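PDB 3THA: tryptophan synthase alpha chain from Campylobacter jejuni, which probably cleaves indoleglycerol phosphate to indole and glyceraldehyde 3-phosphate, the alpha-subunit reaction in the last step of tryptophan biosynthesis. Local coordinates for residues Val5-Phe10 with Lys88-Phe93; Thr146-Thr151 with Gly166-Leu171; Thr152-Val157 with Val191-Ser196; Ala185-Lys190 with Lys215-Val220. All blocks are in the same frame, centred on the assembly; numbering follows the deposited sequence.

Contact 1: residues Val5-Phe10 with Lys88-Phe93; sequences VDFRKF and KKALVF
The F10 ring has the methyl of A90 over one face and two carbonyl oxygens at its edge: F7 O, from its own turn, and K88 O, 3.6 Å from F10 CE2. The A90 contact is a CH-pi interaction, with CB 3.9 Å from the F10 ring centroid and only 19° off the normal. F10 CG lies beside its own backbone N (chi1 -79°), and the ring leans over the start of strand 90-94, where a residue as small as alanine lets it come close to the backbone: F10 CD2 is 3.7 Å from A90 N. The F7 ring carries V5 CG1 on one face and meets V92 CG2 at its edge, 4.0 Å from F7 CZ, while F7 CE1 is 4.3 Å from A90 CB. F7 also packs on I44 and C118 and edge-to-face on F167, so its ring joins the apolar interior at the N-terminal ends of the barrel strands. V92 continues that interior toward E46, a predicted proton acceptor. With no hydrogen bond between the two segments, their join rests on shape fit and dispersion, so the close approach of F10 to the small A90 matters.

Contact 2: residues Thr146-Thr151 with Gly166-Leu171; sequences TLVSVT and GFIYLL
V148 O accepts the N-H of L171 at 2.8 Å, and the same oxygen takes a CA-H contact from L170 CA at 3.4 Å. V148 N in turn donates to Y169 O over 2.8 Å, while Y169 N reaches T146 O at 2.9 Å. One residue bonding to both neighbours of its partner is the parallel pattern, here between strands 143-148 and 168-171, which helix 154-161 links into a beta-alpha-beta unit of the TIM barrel. L147 and Y169 share one face, side by side, L147 CD1 lying 3.7 Å from Y169 CB; the side chain of Y169 comes about 4 Å from that of E46, a predicted proton acceptor, and L147 packs on I55 of the second subunit. The other face holds branched and aliphatic residues suited to packing against the helices that cover it: V148 sets CG1 against I168 CG2 and brings CG2 within 3.4 Å of L170 CD1. L170 also packs on L187 and V191 of helix 180-195. At the T146 end of the pairing, T146 N donates to a water that lies 2.8 Å from F167 O.

Contact 3: residues Thr152-Val157 with Val191-Ser196; sequences TPKERV and VKEIRS
Two neighbouring helices of the barrel's outer layer meet here, the first turn of helix 154-161 packing beside the last turns of helix 180-195. E193 reaches across with an extended chain: CG is anti to the backbone N (chi1 175°) and CD continues the line (chi2 178°). Its carboxylate settles against the base of K154, with CD 3.6 Å from K154 CG and OE1 3.5 Å from K154 CA. The amino group of K154 is not bonded to it, K154 NZ standing 5.6 Å from E193 OE2; what E193 meets across the contact is aliphatic chain and backbone. The strong partner of OE1 is K190, one turn earlier on E193's own helix, whose NZ makes a salt bridge with it and also bonds to T152 O. Deeper in, V157 CG1 touches I194 CG1 at 4.1 Å, the two side chains crossing at about a right angle, and F197 packs on both K154 and V157. P153 takes the N-cap position, where its lack of an N-H costs no helix bond, and its carbonyl accepts V157 N at 2.9 Å. The other helix closes with S196 OG donating to E193 O over 3.1 Å. Because K190 pairs with the charge of E193 from within the same helix, the carboxylate can lie against the carbon chain of K154, while valine and isoleucine supply the apolar packing beneath.

Contact 4: residues Ala185-Lys190 with Lys215-Val220; sequences AILQDK and KRMRKV
L187 CG and M217 CG each sit beside their own backbone N (chi1 -86° and -73°), and the M217 chain, a selenomethionine here, bends at chi2 (-68°), which turns SE toward L187. L187 CD1 and M217 CE meet at 4.1 Å, the side chains nearly perpendicular. V220 adds its CG1, 4.0 Å from L187 CB. These three apolar residues also all pack on V204, so the contact roofs strand 202-205, the barrel strand that lies between helix 180-195 and helix 212-217 in sequence. Leucine and the long, flexible methionine chain suit such a seam between helices and sheet, and the branched V220 packs where the chain turns after the second helix. That turn is bonded from within, K219 N to R216 O at 3.0 Å and V220 N to M217 O at 3.1 Å. Q188, the exposed residue next to buried L187, runs extended beyond CG. Its CG lies 4.2 Å from V220 CA, and its amide NE2 makes a weak, bent hydrogen bond to K219 O, 3.2 Å long.

Overall arrangement
All four contacts belong to one eight-stranded TIM barrel. Contacts 1 and 2 reach its sheet, on strand 90-94, and on strands 143-148 and 168-171, which adjoin each other; their centres are 17 Å apart, and F7 touches F167. Contacts 3 and 4, in the outer layer, share helix 180-195. Contact 1 closes first; the segments of contacts 2 and 3, and of 3 and 4, alternate along the chain. Centre to centre, contact 2 lies 9 Å and 13 Å from contacts 3 and 4: V148, I168 and L170 pack on V191 and I194, and V150 on I186 and L187, tying sheet to helices. Contacts 1 and 2 approach predicted catalytic E46; contacts 3 and 4 do not.

Contact 1: residues Val5-Phe10 with Lys88-Phe93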
loop_
_atom_site.group_PDB
_atom_site.type_symbol
_atom_site.label_atom_id
_atom_site.label_comp_id
_atom_site.label_asym_id
_atom_site.label_seq_id
_atom_site.Cartn_x
_atom_site.Cartn_y
_atom_site.Cartn_z
ATOM N N VAL B 5 -0.373 -13.199 -24.024
ATOM C CA VAL B 5 -1.680 -12.610 -24.320
ATOM C C VAL B 5 -1.547 -11.279 -25.090
ATOM O O VAL B 5 -0.728 -10.436 -24.735
ATOM C CB VAL B 5 -2.613 -12.574 -23.041
ATOM C CG1 VAL B 5 -3.422 -11.267 -22.918
ATOM C CG2 VAL B 5 -3.528 -13.843 -22.993
ATOM N N ASP B 6 -2.303 -11.128 -26.178
ATOM C CA ASP B 6 -2.404 -9.825 -26.820
ATOM C C ASP B 6 -3.631 -9.139 -26.247
ATOM O O ASP B 6 -4.755 -9.555 -26.515
ATOM C CB ASP B 6 -2.491 -9.941 -28.338
ATOM C CG ASP B 6 -2.776 -8.599 -29.023
ATOM O OD1 ASP B 6 -2.600 -8.502 -30.259
ATOM O OD2 ASP B 6 -3.193 -7.636 -28.344
ATOM N N PHE B 7 -3.405 -8.087 -25.471
ATOM C CA PHE B 7 -4.486 -7.455 -24.753
ATOM C C PHE B 7 -5.482 -6.752 -25.640
ATOM O O PHE B 7 -6.663 -6.623 -25.287
ATOM C CB PHE B 7 -3.952 -6.471 -23.715
ATOM C CG PHE B 7 -3.822 -7.045 -22.347
ATOM C CD1 PHE B 7 -4.885 -7.027 -21.470
ATOM C CD2 PHE B 7 -2.632 -7.627 -21.933
ATOM C CE1 PHE B 7 -4.744 -7.564 -20.174
ATOM C CE2 PHE B 7 -2.489 -8.158 -20.648
ATOM C CZ PHE B 7 -3.522 -8.115 -19.770
ATOM N N ARG B 8 -5.008 -6.282 -26.788
ATOM C CA ARG B 8 -5.868 -5.587 -27.728
ATOM C C ARG B 8 -7.017 -6.463 -28.220
ATOM O O ARG B 8 -7.964 -5.971 -28.916
ATOM C CB ARG B 8 -5.039 -5.066 -28.893
ATOM C CG ARG B 8 -4.531 -3.691 -28.638
ATOM C CD ARG B 8 -4.381 -2.871 -29.924
ATOM N NE ARG B 8 -3.773 -1.599 -29.562
ATOM C CZ ARG B 8 -2.496 -1.456 -29.224
ATOM N NH1 ARG B 8 -1.662 -2.502 -29.214
ATOM N NH2 ARG B 8 -2.060 -0.261 -28.874
ATOM N N LYS B 9 -6.923 -7.755 -27.870
ATOM C CA LYS B 9 -7.976 -8.749 -28.189
ATOM C C LYS B 9 -9.125 -8.795 -27.175
ATOM O O LYS B 9 -10.058 -9.586 -27.332
ATOM C CB LYS B 9 -7.373 -10.151 -28.390
ATOM C CG LYS B 9 -7.141 -10.492 -29.871
ATOM C CD LYS B 9 -5.912 -11.376 -30.094
ATOM C CE LYS B 9 -5.335 -11.113 -31.491
ATOM N NZ LYS B 9 -3.854 -10.849 -31.417
ATOM N N PHE B 10 -9.055 -7.939 -26.151
ATOM C CA PHE B 10 -9.971 -7.995 -25.023
ATOM C C PHE B 10 -10.912 -6.812 -24.916
ATOM O O PHE B 10 -11.729 -6.754 -24.003
ATOM C CB PHE B 10 -9.184 -8.185 -23.722
ATOM C CG PHE B 10 -8.741 -9.602 -23.504
ATOM C CD1 PHE B 10 -7.490 -10.029 -23.944
ATOM C CD2 PHE B 10 -9.601 -10.527 -22.911
ATOM C CE1 PHE B 10 -7.088 -11.361 -23.775
ATOM C CE2 PHE B 10 -9.200 -11.857 -22.728
ATOM C CZ PHE B 10 -7.938 -12.277 -23.162
ATOM N N LYS B 88 -15.011 -15.107 -20.060
ATOM C CA LYS B 88 -14.220 -14.827 -21.262
ATOM C C LYS B 88 -13.284 -13.641 -21.064
ATOM O O LYS B 88 -12.382 -13.413 -21.861
ATOM C CB LYS B 88 -15.123 -14.566 -22.447
ATOM C CG LYS B 88 -15.733 -15.830 -23.003
ATOM C CD LYS B 88 -14.673 -16.753 -23.641
ATOM C CE LYS B 88 -15.188 -18.199 -23.788
ATOM N NZ LYS B 88 -16.543 -18.319 -24.421
ATOM N N LYS B 89 -13.509 -12.880 -20.008
ATOM C CA LYS B 89 -12.722 -11.672 -19.765
ATOM C C LYS B 89 -11.322 -11.978 -19.232
ATOM O O LYS B 89 -11.062 -13.073 -18.738
ATOM C CB LYS B 89 -13.467 -10.751 -18.810
ATOM C CG LYS B 89 -14.910 -10.489 -19.234
ATOM C CD LYS B 89 -14.940 -9.519 -20.360
ATOM C CE LYS B 89 -16.329 -9.420 -20.926
ATOM N NZ LYS B 89 -17.270 -9.010 -19.867
ATOM N N ALA B 90 -10.418 -11.013 -19.360
ATOM C CA ALA B 90 -9.045 -11.179 -18.893
ATOM C C ALA B 90 -8.950 -11.060 -17.380
ATOM O O ALA B 90 -9.456 -10.079 -16.790
ATOM C CB ALA B 90 -8.109 -10.171 -19.564
ATOM N N LEU B 91 -8.263 -12.031 -16.775
ATOM C CA LEU B 91 -7.979 -12.045 -15.354
ATOM C C LEU B 91 -6.494 -11.727 -15.066
ATOM O O LEU B 91 -5.584 -12.356 -15.614
ATOM C CB LEU B 91 -8.393 -13.390 -14.769
ATOM C CG LEU B 91 -9.881 -13.733 -14.960
ATOM C CD1 LEU B 91 -10.208 -15.111 -14.420
ATOM C CD2 LEU B 91 -10.806 -12.648 -14.319
ATOM N N VAL B 92 -6.276 -10.724 -14.223
ATOM C CA VAL B 92 -4.954 -10.231 -13.896
ATOM C C VAL B 92 -4.801 -10.177 -12.358
ATOM O O VAL B 92 -5.602 -9.540 -11.671
ATOM C CB VAL B 92 -4.737 -8.807 -14.497
ATOM C CG1 VAL B 92 -3.491 -8.139 -13.918
ATOM C CG2 VAL B 92 -4.582 -8.907 -16.005
ATOM N N PHE B 93 -3.795 -10.868 -11.821
ATOM C CA PHE B 93 -3.473 -10.714 -10.420
ATOM C C PHE B 93 -2.847 -9.369 -10.144
ATOM O O PHE B 93 -2.020 -8.877 -10.903
ATOM C CB PHE B 93 -2.531 -11.796 -9.941
ATOM C CG PHE B 93 -3.215 -13.038 -9.504
ATOM C CD1 PHE B 93 -4.392 -12.981 -8.764
ATOM C CD2 PHE B 93 -2.679 -14.269 -9.812
ATOM C CE1 PHE B 93 -5.035 -14.136 -8.350
ATOM C CE2 PHE B 93 -3.326 -15.453 -9.418
ATOM C CZ PHE B 93 -4.488 -15.381 -8.681
#

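Contact 2: residues Thr146-Thr151 with Gly166-Leu171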
loop_
_atom_site.group_PDB
_atom_site.type_symbol
_atom_site.label_atom_id
_atom_site.label_comp_id
_atom_site.label_asym_id
_atom_site.label_seq_id
_atom_site.Cartn_x
_atom_site.Cartn_y
_atom_site.Cartn_z
ATOM N N THR B 146 4.285 -3.446 -16.386
ATOM C CA THR B 146 5.226 -2.370 -16.182
ATOM C C THR B 146 4.487 -1.083 -15.843
ATOM O O THR B 146 3.564 -0.676 -16.578
ATOM C CB THR B 146 6.010 -2.067 -17.506
ATOM O OG1 THR B 146 6.629 -3.251 -18.012
ATOM C CG2 THR B 146 7.085 -1.039 -17.287
ATOM N N LEU B 147 4.964 -0.403 -14.800
ATOM C CA LEU B 147 4.351 0.801 -14.312
ATOM C C LEU B 147 5.158 1.986 -14.677
ATOM O O LEU B 147 6.367 1.948 -14.540
ATOM C CB LEU B 147 4.273 0.759 -12.788
ATOM C CG LEU B 147 3.020 0.124 -12.224
ATOM C CD1 LEU B 147 2.740 -1.288 -12.823
ATOM C CD2 LEU B 147 3.182 0.064 -10.739
ATOM N N VAL B 148 4.519 3.056 -15.127
ATOM C CA VAL B 148 5.227 4.311 -15.330
ATOM C C VAL B 148 4.366 5.458 -14.816
ATOM O O VAL B 148 3.154 5.297 -14.734
ATOM C CB VAL B 148 5.676 4.534 -16.813
ATOM C CG1 VAL B 148 6.022 3.218 -17.484
ATOM C CG2 VAL B 148 4.639 5.275 -17.619
ATOM N N SER B 149 4.988 6.586 -14.452
ATOM C CA SER B 149 4.279 7.795 -14.059
ATOM C C SER B 149 4.507 8.882 -15.046
ATOM O O SER B 149 5.337 8.773 -15.968
ATOM C CB SER B 149 4.835 8.311 -12.757
ATOM O OG SER B 149 4.972 7.239 -11.852
ATOM N N VAL B 150 3.806 9.976 -14.823
ATOM C CA VAL B 150 3.952 11.158 -15.628
ATOM C C VAL B 150 5.367 11.735 -15.451
ATOM O O VAL B 150 5.885 12.432 -16.331
ATOM C CB VAL B 150 2.811 12.174 -15.291
ATOM C CG1 VAL B 150 3.165 13.594 -15.694
ATOM C CG2 VAL B 150 1.521 11.762 -15.968
ATOM N N THR B 151 6.004 11.404 -14.330
ATOM C CA THR B 151 7.298 12.002 -13.976
ATOM C C THR B 151 8.493 11.101 -14.244
ATOM O O THR B 151 9.621 11.542 -14.088
ATOM C CB THR B 151 7.367 12.258 -12.464
ATOM O OG1 THR B 151 7.017 11.044 -11.798
ATOM C CG2 THR B 151 6.426 13.377 -12.035
ATOM N N GLY B 166 2.178 -7.177 -22.284
ATOM C CA GLY B 166 0.845 -6.918 -21.734
ATOM C C GLY B 166 0.272 -5.562 -22.056
ATOM O O GLY B 166 -0.238 -5.350 -23.172
ATOM N N PHE B 167 0.378 -4.639 -21.095
ATOM C CA PHE B 167 -0.042 -3.254 -21.274
ATOM C C PHE B 167 0.850 -2.387 -20.410
ATOM O O PHE B 167 1.440 -2.885 -19.486
ATOM C CB PHE B 167 -1.548 -3.062 -20.934
ATOM C CG PHE B 167 -1.917 -3.291 -19.467
ATOM C CD1 PHE B 167 -2.360 -4.532 -19.031
ATOM C CD2 PHE B 167 -1.853 -2.245 -18.534
ATOM C CE1 PHE B 167 -2.735 -4.756 -17.701
ATOM C CE2 PHE B 167 -2.239 -2.435 -17.170
ATOM C CZ PHE B 167 -2.680 -3.691 -16.758
ATOM N N ILE B 168 0.980 -1.106 -20.728
ATOM C CA ILE B 168 1.686 -0.202 -19.853
ATOM C C ILE B 168 0.693 0.382 -18.877
ATOM O O ILE B 168 -0.394 0.817 -19.273
ATOM C CB ILE B 168 2.409 0.941 -20.612
ATOM C CG1 ILE B 168 3.170 0.385 -21.826
ATOM C CG2 ILE B 168 3.357 1.685 -19.660
ATOM C CD1 ILE B 168 4.199 -0.661 -21.468
ATOM N N TYR B 169 1.075 0.377 -17.596
ATOM C CA TYR B 169 0.250 0.911 -16.547
ATOM C C TYR B 169 0.783 2.292 -16.305
ATOM O O TYR B 169 1.779 2.460 -15.585
ATOM C CB TYR B 169 0.401 0.065 -15.296
ATOM C CG TYR B 169 -0.722 0.173 -14.252
ATOM C CD1 TYR B 169 -1.204 1.417 -13.826
ATOM C CD2 TYR B 169 -1.278 -0.974 -13.681
ATOM C CE1 TYR B 169 -2.225 1.516 -12.888
ATOM C CE2 TYR B 169 -2.334 -0.879 -12.742
ATOM C CZ TYR B 169 -2.773 0.370 -12.340
ATOM O OH TYR B 169 -3.777 0.493 -11.386
ATOM N N LEU B 170 0.138 3.279 -16.928
ATOM C CA LEU B 170 0.394 4.690 -16.683
ATOM C C LEU B 170 -0.352 5.247 -15.450
ATOM O O LEU B 170 -1.553 5.513 -15.511
ATOM C CB LEU B 170 0.044 5.534 -17.910
ATOM C CG LEU B 170 0.425 7.010 -17.720
ATOM C CD1 LEU B 170 1.885 7.213 -17.169
ATOM C CD2 LEU B 170 0.239 7.804 -18.972
ATOM N N LEU B 171 0.357 5.448 -14.346
ATOM C CA LEU B 171 -0.242 6.103 -13.201
ATOM C C LEU B 171 -0.541 7.532 -13.586
ATOM O O LEU B 171 0.091 8.097 -14.483
ATOM C CB LEU B 171 0.664 6.042 -11.972
ATOM C CG LEU B 171 1.046 4.612 -11.597
ATOM C CD1 LEU B 171 2.030 4.579 -10.471
ATOM C CD2 LEU B 171 -0.169 3.822 -11.232
HETATM O O HOH W 1 3.922 -4.065 -19.129
#

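Contact 3: residues Thr152-Val157 with Val191-Ser196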
loop_
_atom_site.group_PDB
_atom_site.type_symbol
_atom_site.label_atom_id
_atom_site.label_comp_id
_atom_site.label_asym_id
_atom_site.label_seq_id
_atom_site.Cartn_x
_atom_site.Cartn_y
_atom_site.Cartn_z
ATOM N N THR B 152 8.255 9.836 -14.562
ATOM C CA THR B 152 9.338 8.906 -14.821
ATOM C C THR B 152 10.104 9.457 -15.983
ATOM O O THR B 152 9.487 9.794 -16.978
ATOM C CB THR B 152 8.846 7.506 -15.195
ATOM O OG1 THR B 152 8.041 6.991 -14.136
ATOM C CG2 THR B 152 10.020 6.570 -15.387
ATOM N N PRO B 153 11.442 9.610 -15.836
ATOM C CA PRO B 153 12.329 10.150 -16.872
ATOM C C PRO B 153 12.149 9.515 -18.236
ATOM O O PRO B 153 11.929 8.305 -18.334
ATOM C CB PRO B 153 13.728 9.830 -16.334
ATOM C CG PRO B 153 13.574 9.942 -14.846
ATOM C CD PRO B 153 12.157 9.412 -14.560
ATOM N N LYS B 154 12.249 10.328 -19.283
ATOM C CA LYS B 154 12.081 9.829 -20.658
ATOM C C LYS B 154 12.929 8.583 -20.884
ATOM O O LYS B 154 12.391 7.556 -21.276
ATOM C CB LYS B 154 12.382 10.895 -21.725
ATOM C CG LYS B 154 11.868 10.487 -23.111
ATOM C CD LYS B 154 12.611 11.153 -24.245
ATOM C CE LYS B 154 12.096 12.573 -24.505
ATOM N NZ LYS B 154 13.187 13.393 -25.087
ATOM N N GLU B 155 14.226 8.659 -20.569
ATOM C CA GLU B 155 15.137 7.526 -20.756
ATOM C C GLU B 155 14.780 6.305 -19.884
ATOM O O GLU B 155 15.005 5.160 -20.272
ATOM C CB GLU B 155 16.582 7.966 -20.541
ATOM C CG GLU B 155 17.000 8.184 -19.070
ATOM C CD GLU B 155 16.659 9.580 -18.518
ATOM O OE1 GLU B 155 16.036 10.410 -19.267
ATOM O OE2 GLU B 155 17.024 9.833 -17.328
ATOM N N ARG B 156 14.216 6.534 -18.711
ATOM C CA ARG B 156 13.818 5.425 -17.864
ATOM C C ARG B 156 12.561 4.750 -18.467
ATOM O O ARG B 156 12.360 3.543 -18.351
ATOM C CB ARG B 156 13.628 5.924 -16.411
ATOM C CG ARG B 156 13.015 4.902 -15.434
ATOM C CD ARG B 156 14.058 4.006 -14.776
ATOM N NE ARG B 156 13.456 3.085 -13.809
ATOM C CZ ARG B 156 13.937 1.871 -13.503
ATOM N NH1 ARG B 156 15.050 1.403 -14.091
ATOM N NH2 ARG B 156 13.299 1.117 -12.601
ATOM N N VAL B 157 11.751 5.530 -19.172
ATOM C CA VAL B 157 10.539 4.999 -19.798
ATOM C C VAL B 157 10.911 4.131 -21.010
ATOM O O VAL B 157 10.406 3.018 -21.168
ATOM C CB VAL B 157 9.562 6.156 -20.222
ATOM C CG1 VAL B 157 8.422 5.647 -21.097
ATOM C CG2 VAL B 157 9.040 6.900 -19.001
ATOM N N VAL B 191 1.631 9.749 -22.696
ATOM C CA VAL B 191 1.150 8.709 -23.611
ATOM C C VAL B 191 1.856 8.728 -24.972
ATOM O O VAL B 191 2.418 7.709 -25.391
ATOM C CB VAL B 191 -0.398 8.802 -23.777
ATOM C CG1 VAL B 191 -0.866 8.111 -25.037
ATOM C CG2 VAL B 191 -1.098 8.251 -22.524
ATOM N N LYS B 192 1.846 9.885 -25.637
ATOM C CA LYS B 192 2.616 10.100 -26.851
ATOM C C LYS B 192 4.068 9.606 -26.701
ATOM O O LYS B 192 4.599 8.889 -27.561
ATOM C CB LYS B 192 2.600 11.594 -27.192
ATOM C CG LYS B 192 3.048 11.926 -28.652
ATOM C CD LYS B 192 2.962 13.389 -29.001
ATOM C CE LYS B 192 2.609 13.522 -30.483
ATOM N NZ LYS B 192 3.108 14.769 -31.150
ATOM N N GLU B 193 4.706 9.977 -25.593
ATOM C CA GLU B 193 6.085 9.624 -25.329
ATOM C C GLU B 193 6.245 8.102 -25.266
ATOM O O GLU B 193 7.136 7.539 -25.905
ATOM C CB GLU B 193 6.546 10.302 -24.027
ATOM C CG GLU B 193 7.942 9.924 -23.574
ATOM C CD GLU B 193 8.386 10.651 -22.328
ATOM O OE1 GLU B 193 8.634 9.985 -21.315
ATOM O OE2 GLU B 193 8.522 11.884 -22.354
ATOM N N ILE B 194 5.379 7.438 -24.503
ATOM C CA ILE B 194 5.424 5.999 -24.387
ATOM C C ILE B 194 5.185 5.397 -25.756
ATOM O O ILE B 194 5.919 4.488 -26.174
ATOM C CB ILE B 194 4.364 5.476 -23.432
ATOM C CG1 ILE B 194 4.497 6.169 -22.084
ATOM C CG2 ILE B 194 4.491 3.963 -23.273
ATOM C CD1 ILE B 194 3.292 6.061 -21.195
ATOM N N ARG B 195 4.179 5.909 -26.466
ATOM C CA ARG B 195 3.890 5.412 -27.804
ATOM C C ARG B 195 5.135 5.360 -28.667
ATOM O O ARG B 195 5.328 4.384 -29.390
ATOM C CB ARG B 195 2.778 6.204 -28.496
ATOM C CG ARG B 195 1.492 5.419 -28.563
ATOM C CD ARG B 195 0.251 6.293 -28.511
ATOM N NE ARG B 195 -0.887 5.508 -28.018
ATOM C CZ ARG B 195 -2.096 5.986 -27.726
ATOM N NH1 ARG B 195 -2.379 7.286 -27.874
ATOM N NH2 ARG B 195 -3.032 5.146 -27.281
ATOM N N SER B 196 6.004 6.365 -28.586
ATOM C CA SER B 196 7.168 6.358 -29.452
ATOM C C SER B 196 8.254 5.321 -29.081
ATOM O O SER B 196 9.311 5.304 -29.705
ATOM C CB SER B 196 7.780 7.754 -29.543
ATOM O OG SER B 196 8.755 7.942 -28.528
#

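Contact 4: residues Ala185-Lys190 with Lys215-Val220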
loop_
_atom_site.group_PDB
_atom_site.type_symbol
_atom_site.label_atom_id
_atom_site.label_comp_id
_atom_site.label_asym_id
_atom_site.label_seq_id
_atom_site.Cartn_x
_atom_site.Cartn_y
_atom_site.Cartn_z
ATOM N N ALA B 185 -3.896 17.210 -20.133
ATOM C CA ALA B 185 -2.922 17.381 -21.251
ATOM C C ALA B 185 -1.491 16.842 -21.000
ATOM O O ALA B 185 -0.845 16.294 -21.901
ATOM C CB ALA B 185 -2.876 18.843 -21.715
ATOM N N ILE B 186 -1.002 16.986 -19.775
ATOM C CA ILE B 186 0.264 16.382 -19.401
ATOM C C ILE B 186 0.278 14.884 -19.703
ATOM O O ILE B 186 1.276 14.354 -20.232
ATOM C CB ILE B 186 0.553 16.593 -17.925
ATOM C CG1 ILE B 186 0.568 18.091 -17.622
ATOM C CG2 ILE B 186 1.860 15.925 -17.552
ATOM C CD1 ILE B 186 0.887 18.453 -16.193
ATOM N N LEU B 187 -0.833 14.223 -19.377
ATOM C CA LEU B 187 -0.983 12.782 -19.550
ATOM C C LEU B 187 -0.931 12.381 -21.008
ATOM O O LEU B 187 -0.242 11.422 -21.375
ATOM C CB LEU B 187 -2.315 12.282 -18.939
ATOM C CG LEU B 187 -2.302 11.940 -17.451
ATOM C CD1 LEU B 187 -3.677 12.201 -16.863
ATOM C CD2 LEU B 187 -1.870 10.494 -17.215
ATOM N N GLN B 188 -1.676 13.097 -21.835
ATOM C CA GLN B 188 -1.599 12.894 -23.265
ATOM C C GLN B 188 -0.178 13.083 -23.805
ATOM O O GLN B 188 0.194 12.436 -24.803
ATOM C CB GLN B 188 -2.583 13.808 -23.983
ATOM C CG GLN B 188 -3.981 13.213 -24.122
ATOM C CD GLN B 188 -4.966 14.170 -24.763
ATOM O OE1 GLN B 188 -5.014 15.358 -24.432
ATOM N NE2 GLN B 188 -5.763 13.657 -25.680
ATOM N N ASP B 189 0.612 13.945 -23.146
ATOM C CA ASP B 189 2.045 14.059 -23.470
ATOM C C ASP B 189 2.778 12.805 -23.104
ATOM O O ASP B 189 3.568 12.299 -23.896
ATOM C CB ASP B 189 2.721 15.224 -22.755
ATOM C CG ASP B 189 2.809 16.468 -23.619
ATOM O OD1 ASP B 189 1.778 16.866 -24.207
ATOM O OD2 ASP B 189 3.923 17.037 -23.713
ATOM N N LYS B 190 2.520 12.286 -21.907
ATOM C CA LYS B 190 3.252 11.103 -21.477
ATOM C C LYS B 190 2.903 9.869 -22.333
ATOM O O LYS B 190 3.789 9.063 -22.684
ATOM C CB LYS B 190 3.085 10.853 -19.977
ATOM C CG LYS B 190 4.125 9.908 -19.404
ATOM C CD LYS B 190 5.500 10.599 -19.494
ATOM C CE LYS B 190 6.564 9.806 -18.791
ATOM N NZ LYS B 190 7.819 10.550 -18.766
ATOM N N LYS B 215 -15.140 8.977 -18.765
ATOM C CA LYS B 215 -15.354 9.307 -20.167
ATOM C C LYS B 215 -14.278 10.284 -20.667
ATOM O O LYS B 215 -14.086 10.439 -21.880
ATOM C CB LYS B 215 -16.781 9.797 -20.433
ATOM C CG LYS B 215 -17.759 8.674 -20.818
ATOM C CD LYS B 215 -19.189 9.193 -21.026
ATOM C CE LYS B 215 -20.052 8.122 -21.716
ATOM N NZ LYS B 215 -21.485 8.053 -21.262
ATOM N N ARG B 216 -13.551 10.900 -19.736
ATOM C CA ARG B 216 -12.478 11.813 -20.120
ATOM C C ARG B 216 -11.127 11.100 -20.242
ATOM O O ARG B 216 -10.404 11.275 -21.221
ATOM C CB ARG B 216 -12.416 13.047 -19.199
ATOM C CG ARG B 216 -11.742 12.858 -17.847
ATOM C CD ARG B 216 -11.279 14.213 -17.286
ATOM N NE ARG B 216 -12.388 15.068 -16.851
ATOM C CZ ARG B 216 -12.633 15.373 -15.579
ATOM N NH1 ARG B 216 -11.829 14.919 -14.613
ATOM N NH2 ARG B 216 -13.673 16.137 -15.269
HETATM N N MSE B 217 -10.816 10.272 -19.257
HETATM C CA MSE B 217 -9.656 9.403 -19.333
HETATM C C MSE B 217 -9.713 8.518 -20.576
HETATM O O MSE B 217 -8.670 8.036 -21.041
HETATM C CB MSE B 217 -9.574 8.540 -18.079
HETATM C CG MSE B 217 -9.132 9.290 -16.840
HETATM SE SE MSE B 217 -7.249 9.873 -16.952
HETATM C CE MSE B 217 -7.237 10.971 -15.317
ATOM N N ARG B 218 -10.925 8.321 -21.109
ATOM C CA ARG B 218 -11.133 7.506 -22.307
ATOM C C ARG B 218 -10.516 8.097 -23.570
ATOM O O ARG B 218 -10.256 7.366 -24.526
ATOM C CB ARG B 218 -12.619 7.238 -22.556
ATOM C CG ARG B 218 -13.188 6.060 -21.770
ATOM C CD ARG B 218 -14.585 5.643 -22.260
ATOM N NE ARG B 218 -14.964 4.398 -21.608
ATOM C CZ ARG B 218 -16.058 4.201 -20.882
ATOM N NH1 ARG B 218 -16.976 5.161 -20.729
ATOM N NH2 ARG B 218 -16.227 3.009 -20.326
ATOM N N LYS B 219 -10.277 9.404 -23.581
ATOM C CA LYS B 219 -9.607 10.005 -24.737
ATOM C C LYS B 219 -8.136 10.272 -24.483
ATOM O O LYS B 219 -7.492 11.023 -25.214
ATOM C CB LYS B 219 -10.323 11.269 -25.245
ATOM C CG LYS B 219 -10.929 12.187 -24.193
ATOM C CD LYS B 219 -12.349 12.542 -24.631
ATOM C CE LYS B 219 -13.107 13.351 -23.594
ATOM N NZ LYS B 219 -14.598 13.261 -23.807
ATOM N N VAL B 220 -7.608 9.645 -23.444
ATOM C CA VAL B 220 -6.236 9.887 -23.056
ATOM C C VAL B 220 -5.404 8.762 -23.630
ATOM O O VAL B 220 -4.386 9.012 -24.252
ATOM C CB VAL B 220 -6.106 10.001 -21.521
ATOM C CG1 VAL B 220 -4.676 9.826 -21.073
ATOM C CG2 VAL B 220 -6.656 11.338 -21.050
#